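PDB 6T2R: beta-glycosidase from Bacteroides caccae, which probably acts as a family 16 endo-beta-galactosidase, an O-glycanase that cuts within mucin glycan chains to begin mucin breakdown in the human gut. Local coordinates for residues 75-80 with 230-235; 115-120 with 252-257. All blocks are in the same frame, centred on the assembly; numbering follows the deposited sequence.

Contact 1 of 2, residues 75-80 with 230-235; sequences LILKGI and LLIDMQ
Met234 O is gripped by two side chains, accepting a hydrogen bond from Gln61 NE2 and a weak one from Thr94 OG1, while the side chain of the same residue reaches across to the backbone of Lys78 and Gly79. Met234 CG lies anti to its own backbone N (chi1 -179°), which carries it to 3.5 Å from Gly79 N. Lys78 C is next, 3.8 Å from Met234 CG. Two further bends, at chi2 and chi3, fold the thioether back, and Met234 CE ends 4.2 Å from Leu77 O. Across these two segments the methionine meets main chain, not a side chain.

Leu77 makes the second half of the contact through a single methyl. Its CD1 sits 3.5 Å from Ile232 O and 4.0 Å from Ile232 CG2, and it also passes Asp233 CA at 4.2 Å. No hydrogen bond joins the two segments, and their touching parts run only 27° apart. The CA-CB bonds of Leu77, Ile232 and Met234 all point toward the opposing segment. This is packing within the beta-sandwich, the jelly-roll fold of family 16: strand 74-81 bonds to strand 251-263, strand 228-233 pairs with strand 125-130, and strand 92-98 pairs with both 74-81 and 228-233, linking the layers beside the contact. Leu77 also touches Met253 and Ile232 touches Val258, so the apolar layer extends beyond this pair of segments.

Polar groups turn the other way. Lys78 leaves the interface and its NZ forms a salt bridge with Glu69, while Asp233 OD1 takes a hydrogen bond from Trp127 NE1. Gln235 NE2 approaches Asp233 OD2 on the syn side of the carboxylate, although the 2.5 Å separation is short enough to make its exact length doubtful.

Contact 2 of 2, residues 115-120 with 252-257; sequences RLHGAK and EMEVDW
Arg115 starts extended, with CG trans to the backbone N (chi1 177°), and then bends at chi3, laying its guanidinium beside Glu254; the glutamate, extended beyond CG, brings its carboxylate to meet it. Both residues project from the same face of an antiparallel sheet of the family 16 beta-sandwich, where strands 108-116 and 251-263 are neighbours. They form a hydrogen-bonded pair: Arg115 N donates to Glu254 O at 2.8 Å, and Glu254 N returns a bond to Arg115 O at 2.9 Å.

The salt bridge is side-on and uses two nitrogens. Arg115 NE binds Glu254 OE2 at 2.9 Å, and Arg115 NH2 binds Glu254 OE1 at 3.2 Å. Both acceptors lie close to the guanidinium plane, but that plane is turned 43° from the carboxylate, and each oxygen is met from above the carboxylate plane. His117 NE2 donates to the same Glu254 OE2 at 2.6 Å, from the opposite face to Arg115 NE. Two donors on one oxygen of this buried carboxylate would be expected to favour its ionised form. Glu252, by contrast, sends its carboxylate to Arg71.

On the other face Leu116 CD2 rests 3.9 Å from Met253 CB, the two side chains pointing the same way. Between the backbones of His117 and Glu252 a water accepts a hydrogen bond from His117 N and donates one to Glu252 O, 2.8 Å from the water oxygen.

From the N terminus the chain meets 75-80 first, then 115-120, then 230-235 and finally 252-257, so the two loops cross. Contact 1 closes 149 intervening residues and contact 2 closes 131. Strand 251-263 runs between strands 74-81 and 108-116, so segment 252-257 borders both first segments. Probable hydrogen bonds, Leu75 O to Val255 N at 2.8 Å and Leu77 O to Met253 N at 3.0 Å, join it to 75-80. Contact 2 therefore ties strands edge to edge within one sheet, whereas contact 1 packs that sheet against strand 228-233. Met234 CE of contact 1 packs 3.7 Å from Met253 N of contact 2.

Contact 1 of 2, residues 75-80 with 230-235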
loop_
_atom_site.group_PDB
_atom_site.type_symbol
_atom_site.label_atom_id
_atom_site.label_comp_id
_atom_site.label_asym_id
_atom_site.label_seq_id
_atom_site.Cartn_x
_atom_site.Cartn_y
_atom_site.Cartn_z
ATOM N N LEU A 75 -12.112 -8.760 -1.415
ATOM C CA LEU A 75 -12.406 -7.390 -0.941
ATOM C C LEU A 75 -12.529 -6.451 -2.156
ATOM O O LEU A 75 -11.728 -6.565 -3.042
ATOM C CB LEU A 75 -11.297 -6.921 0.008
ATOM C CG LEU A 75 -11.307 -5.409 0.287
ATOM C CD1 LEU A 75 -12.498 -5.070 1.179
ATOM C CD2 LEU A 75 -9.975 -4.962 0.914
ATOM N N ILE A 76 -13.508 -5.546 -2.176
ATOM C CA ILE A 76 -13.753 -4.587 -3.295
ATOM C C ILE A 76 -13.742 -3.199 -2.704
ATOM O O ILE A 76 -14.510 -2.953 -1.774
ATOM C CB ILE A 76 -15.107 -4.833 -3.980
ATOM C CG1 ILE A 76 -15.324 -6.318 -4.241
ATOM C CG2 ILE A 76 -15.218 -4.005 -5.249
ATOM C CD1 ILE A 76 -14.342 -6.881 -5.208
ATOM N N LEU A 77 -12.887 -2.338 -3.205
ATOM C CA LEU A 77 -12.840 -0.927 -2.763
ATOM C C LEU A 77 -13.118 -0.099 -3.992
ATOM O O LEU A 77 -12.537 -0.478 -5.027
ATOM C CB LEU A 77 -11.443 -0.642 -2.207
ATOM C CG LEU A 77 -11.099 -1.396 -0.926
ATOM C CD1 LEU A 77 -9.620 -1.226 -0.589
ATOM C CD2 LEU A 77 -11.968 -0.916 0.227
ATOM N N LYS A 78 -14.022 0.894 -3.909
ATOM C CA LYS A 78 -14.570 1.555 -5.134
ATOM C C LYS A 78 -14.328 3.053 -5.048
ATOM O O LYS A 78 -14.224 3.573 -3.925
ATOM C CB LYS A 78 -16.062 1.278 -5.323
ATOM C CG LYS A 78 -16.450 -0.180 -5.153
ATOM C CD LYS A 78 -17.948 -0.427 -4.969
ATOM C CE LYS A 78 -18.215 -1.875 -4.631
ATOM N NZ LYS A 78 -19.670 -2.144 -4.518
ATOM N N GLY A 79 -14.176 3.661 -6.210
ATOM C CA GLY A 79 -14.222 5.114 -6.410
ATOM C C GLY A 79 -15.505 5.475 -7.164
ATOM O O GLY A 79 -15.753 4.865 -8.195
ATOM N N ILE A 80 -16.305 6.403 -6.641
ATOM C CA ILE A 80 -17.636 6.770 -7.197
ATOM C C ILE A 80 -17.798 8.295 -7.202
ATOM O O ILE A 80 -17.141 9.010 -6.421
ATOM C CB ILE A 80 -18.748 6.098 -6.373
ATOM C CG1 ILE A 80 -18.812 6.682 -4.961
ATOM C CG2 ILE A 80 -18.576 4.586 -6.372
ATOM C CD1 ILE A 80 -19.768 5.982 -4.044
ATOM N N LEU A 230 -0.368 -1.135 7.301
ATOM C CA LEU A 230 -0.639 -1.365 5.863
ATOM C C LEU A 230 -1.915 -0.625 5.496
ATOM O O LEU A 230 -2.858 -0.662 6.291
ATOM C CB LEU A 230 -0.844 -2.862 5.655
ATOM C CG LEU A 230 -1.217 -3.257 4.238
ATOM C CD1 LEU A 230 -0.196 -2.764 3.208
ATOM C CD2 LEU A 230 -1.360 -4.767 4.161
ATOM N N LEU A 231 -1.869 0.093 4.396
ATOM C CA LEU A 231 -2.992 0.831 3.780
ATOM C C LEU A 231 -3.211 0.209 2.400
ATOM O O LEU A 231 -2.196 0.012 1.639
ATOM C CB LEU A 231 -2.640 2.324 3.631
ATOM C CG LEU A 231 -2.256 3.075 4.914
ATOM C CD1 LEU A 231 -0.754 2.937 5.210
ATOM C CD2 LEU A 231 -2.596 4.549 4.796
ATOM N N ILE A 232 -4.469 -0.014 2.071
ATOM C CA ILE A 232 -4.962 -0.464 0.739
ATOM C C ILE A 232 -6.167 0.408 0.415
ATOM O O ILE A 232 -7.118 0.393 1.229
ATOM C CB ILE A 232 -5.344 -1.955 0.721
ATOM C CG1 ILE A 232 -4.187 -2.836 1.191
ATOM C CG2 ILE A 232 -5.807 -2.306 -0.688
ATOM C CD1 ILE A 232 -4.517 -4.291 1.398
ATOM N N ASP A 233 -6.115 1.212 -0.645
ATOM C CA ASP A 233 -7.198 2.206 -0.797
ATOM C C ASP A 233 -7.252 2.699 -2.228
ATOM O O ASP A 233 -6.191 2.913 -2.837
ATOM C CB ASP A 233 -7.028 3.369 0.199
ATOM C CG ASP A 233 -5.804 4.230 -0.080
ATOM O OD1 ASP A 233 -4.676 3.774 0.213
ATOM O OD2 ASP A 233 -5.991 5.317 -0.654
ATOM N N MET A 234 -8.480 2.819 -2.719
ATOM C CA MET A 234 -8.816 3.509 -3.969
ATOM C C MET A 234 -8.600 5.001 -3.721
ATOM O O MET A 234 -8.781 5.487 -2.566
ATOM C CB MET A 234 -10.262 3.220 -4.385
ATOM C CG MET A 234 -10.686 3.877 -5.694
ATOM S SD MET A 234 -9.579 3.572 -7.065
ATOM C CE MET A 234 -9.840 1.824 -7.366
ATOM N N GLN A 235 -8.194 5.675 -4.784
ATOM C CA GLN A 235 -7.819 7.094 -4.788
ATOM C C GLN A 235 -8.305 7.638 -6.134
ATOM O O GLN A 235 -8.201 6.905 -7.170
ATOM C CB GLN A 235 -6.303 7.233 -4.570
ATOM C CG GLN A 235 -5.858 6.775 -3.195
ATOM C CD GLN A 235 -4.369 6.792 -2.931
ATOM O OE1 GLN A 235 -3.533 7.043 -3.801
ATOM N NE2 GLN A 235 -4.035 6.456 -1.717
#

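Contact 2 of 2, residues 115-120 with 252-257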
loop_
_atom_site.group_PDB
_atom_site.type_symbol
_atom_site.label_atom_id
_atom_site.label_comp_id
_atom_site.label_asym_id
_atom_site.label_seq_id
_atom_site.Cartn_x
_atom_site.Cartn_y
_atom_site.Cartn_z
ATOM N N ARG A 115 -6.489 -7.200 -8.390
ATOM C CA ARG A 115 -6.847 -6.945 -9.798
ATOM C C ARG A 115 -7.339 -5.499 -9.883
ATOM O O ARG A 115 -8.181 -5.134 -9.075
ATOM C CB ARG A 115 -7.863 -7.990 -10.260
ATOM C CG ARG A 115 -8.348 -7.768 -11.691
ATOM C CD ARG A 115 -8.922 -9.010 -12.369
ATOM N NE ARG A 115 -10.083 -9.435 -11.631
ATOM C CZ ARG A 115 -10.595 -10.663 -11.607
ATOM N NH1 ARG A 115 -10.045 -11.652 -12.279
ATOM N NH2 ARG A 115 -11.637 -10.916 -10.848
ATOM N N LEU A 116 -6.822 -4.726 -10.838
ATOM C CA LEU A 116 -7.122 -3.281 -11.015
ATOM C C LEU A 116 -7.956 -3.099 -12.275
ATOM O O LEU A 116 -7.897 -4.008 -13.117
ATOM C CB LEU A 116 -5.801 -2.504 -11.119
ATOM C CG LEU A 116 -4.829 -2.722 -9.960
ATOM C CD1 LEU A 116 -3.596 -1.848 -10.086
ATOM C CD2 LEU A 116 -5.508 -2.469 -8.612
ATOM N N HIS A 117 -8.595 -1.926 -12.389
ATOM C CA HIS A 117 -9.471 -1.497 -13.514
ATOM C C HIS A 117 -9.121 -0.059 -13.924
ATOM O O HIS A 117 -9.180 0.813 -13.064
ATOM C CB HIS A 117 -10.948 -1.673 -13.130
ATOM C CG HIS A 117 -11.286 -3.077 -12.750
ATOM N ND1 HIS A 117 -11.719 -4.014 -13.683
ATOM C CD2 HIS A 117 -11.196 -3.725 -11.568
ATOM C CE1 HIS A 117 -11.861 -5.184 -13.090
ATOM N NE2 HIS A 117 -11.555 -5.037 -11.779
ATOM N N GLY A 118 -8.751 0.162 -15.195
ATOM C CA GLY A 118 -8.452 1.487 -15.763
ATOM C C GLY A 118 -9.598 2.462 -15.549
ATOM O O GLY A 118 -10.741 2.056 -15.656
ATOM N N ALA A 119 -9.267 3.712 -15.233
ATOM C CA ALA A 119 -10.166 4.871 -15.089
ATOM C C ALA A 119 -9.294 6.127 -15.040
ATOM O O ALA A 119 -8.303 6.131 -14.298
ATOM C CB ALA A 119 -10.996 4.761 -13.833
ATOM N N LYS A 120 -9.632 7.135 -15.832
ATOM C CA LYS A 120 -8.903 8.417 -15.867
ATOM C C LYS A 120 -9.096 9.088 -14.503
ATOM O O LYS A 120 -10.277 9.298 -14.085
ATOM C CB LYS A 120 -9.402 9.289 -17.018
ATOM C CG LYS A 120 -8.482 10.452 -17.360
ATOM C CD LYS A 120 -9.203 11.620 -18.003
ATOM C CE LYS A 120 -8.381 12.362 -19.042
ATOM N NZ LYS A 120 -7.054 12.757 -18.505
ATOM N N GLU A 252 -13.412 -0.017 -9.488
ATOM C CA GLU A 252 -13.047 -0.905 -8.358
ATOM C C GLU A 252 -11.587 -1.349 -8.444
ATOM O O GLU A 252 -10.991 -1.300 -9.529
ATOM C CB GLU A 252 -13.813 -2.224 -8.336
ATOM C CG GLU A 252 -15.155 -2.178 -8.972
ATOM C CD GLU A 252 -15.866 -3.495 -8.776
ATOM O OE1 GLU A 252 -17.007 -3.458 -8.329
ATOM O OE2 GLU A 252 -15.235 -4.535 -8.968
ATOM N N MET A 253 -11.050 -1.723 -7.291
ATOM C CA MET A 253 -9.862 -2.594 -7.163
ATOM C C MET A 253 -10.365 -3.782 -6.364
ATOM O O MET A 253 -11.220 -3.572 -5.488
ATOM C CB MET A 253 -8.687 -1.941 -6.440
ATOM C CG MET A 253 -9.034 -1.365 -5.080
ATOM S SD MET A 253 -7.632 -0.540 -4.241
ATOM C CE MET A 253 -6.290 -1.615 -4.783
ATOM N N GLU A 254 -9.927 -4.970 -6.743
ATOM C CA GLU A 254 -10.313 -6.244 -6.088
ATOM C C GLU A 254 -9.075 -6.804 -5.417
ATOM O O GLU A 254 -8.025 -6.917 -6.084
ATOM C CB GLU A 254 -10.827 -7.252 -7.117
ATOM C CG GLU A 254 -11.643 -6.600 -8.208
ATOM C CD GLU A 254 -12.018 -7.540 -9.328
ATOM O OE1 GLU A 254 -12.699 -8.538 -9.033
ATOM O OE2 GLU A 254 -11.639 -7.240 -10.497
ATOM N N VAL A 255 -9.219 -7.169 -4.158
ATOM C CA VAL A 255 -8.097 -7.728 -3.374
ATOM C C VAL A 255 -8.447 -9.154 -2.958
ATOM O O VAL A 255 -9.386 -9.358 -2.155
ATOM C CB VAL A 255 -7.780 -6.824 -2.183
ATOM C CG1 VAL A 255 -6.488 -7.235 -1.510
ATOM C CG2 VAL A 255 -7.741 -5.362 -2.612
ATOM N N ASP A 256 -7.656 -10.083 -3.479
ATOM C CA ASP A 256 -7.729 -11.530 -3.186
ATOM C C ASP A 256 -7.179 -11.799 -1.787
ATOM O O ASP A 256 -7.867 -12.528 -1.020
ATOM C CB ASP A 256 -6.980 -12.289 -4.277
ATOM C CG ASP A 256 -7.215 -13.783 -4.292
ATOM O OD1 ASP A 256 -8.110 -14.253 -3.561
ATOM O OD2 ASP A 256 -6.476 -14.451 -5.025
ATOM N N TRP A 257 -5.979 -11.283 -1.457
ATOM C CA TRP A 257 -5.346 -11.576 -0.136
ATOM C C TRP A 257 -4.174 -10.648 0.183
ATOM O O TRP A 257 -3.609 -9.999 -0.719
ATOM C CB TRP A 257 -4.897 -13.057 0.024
ATOM C CG TRP A 257 -4.102 -13.657 -1.109
ATOM C CD1 TRP A 257 -4.558 -14.592 -2.004
ATOM C CD2 TRP A 257 -2.714 -13.441 -1.462
ATOM N NE1 TRP A 257 -3.577 -14.917 -2.902
ATOM C CE2 TRP A 257 -2.434 -14.249 -2.585
ATOM C CE3 TRP A 257 -1.689 -12.621 -0.969
ATOM C CZ2 TRP A 257 -1.188 -14.264 -3.213
ATOM C CZ3 TRP A 257 -0.462 -12.621 -1.600
ATOM C CH2 TRP A 257 -0.203 -13.455 -2.682
HETATM O O HOH W 1 -8.328 -0.479 -9.948
#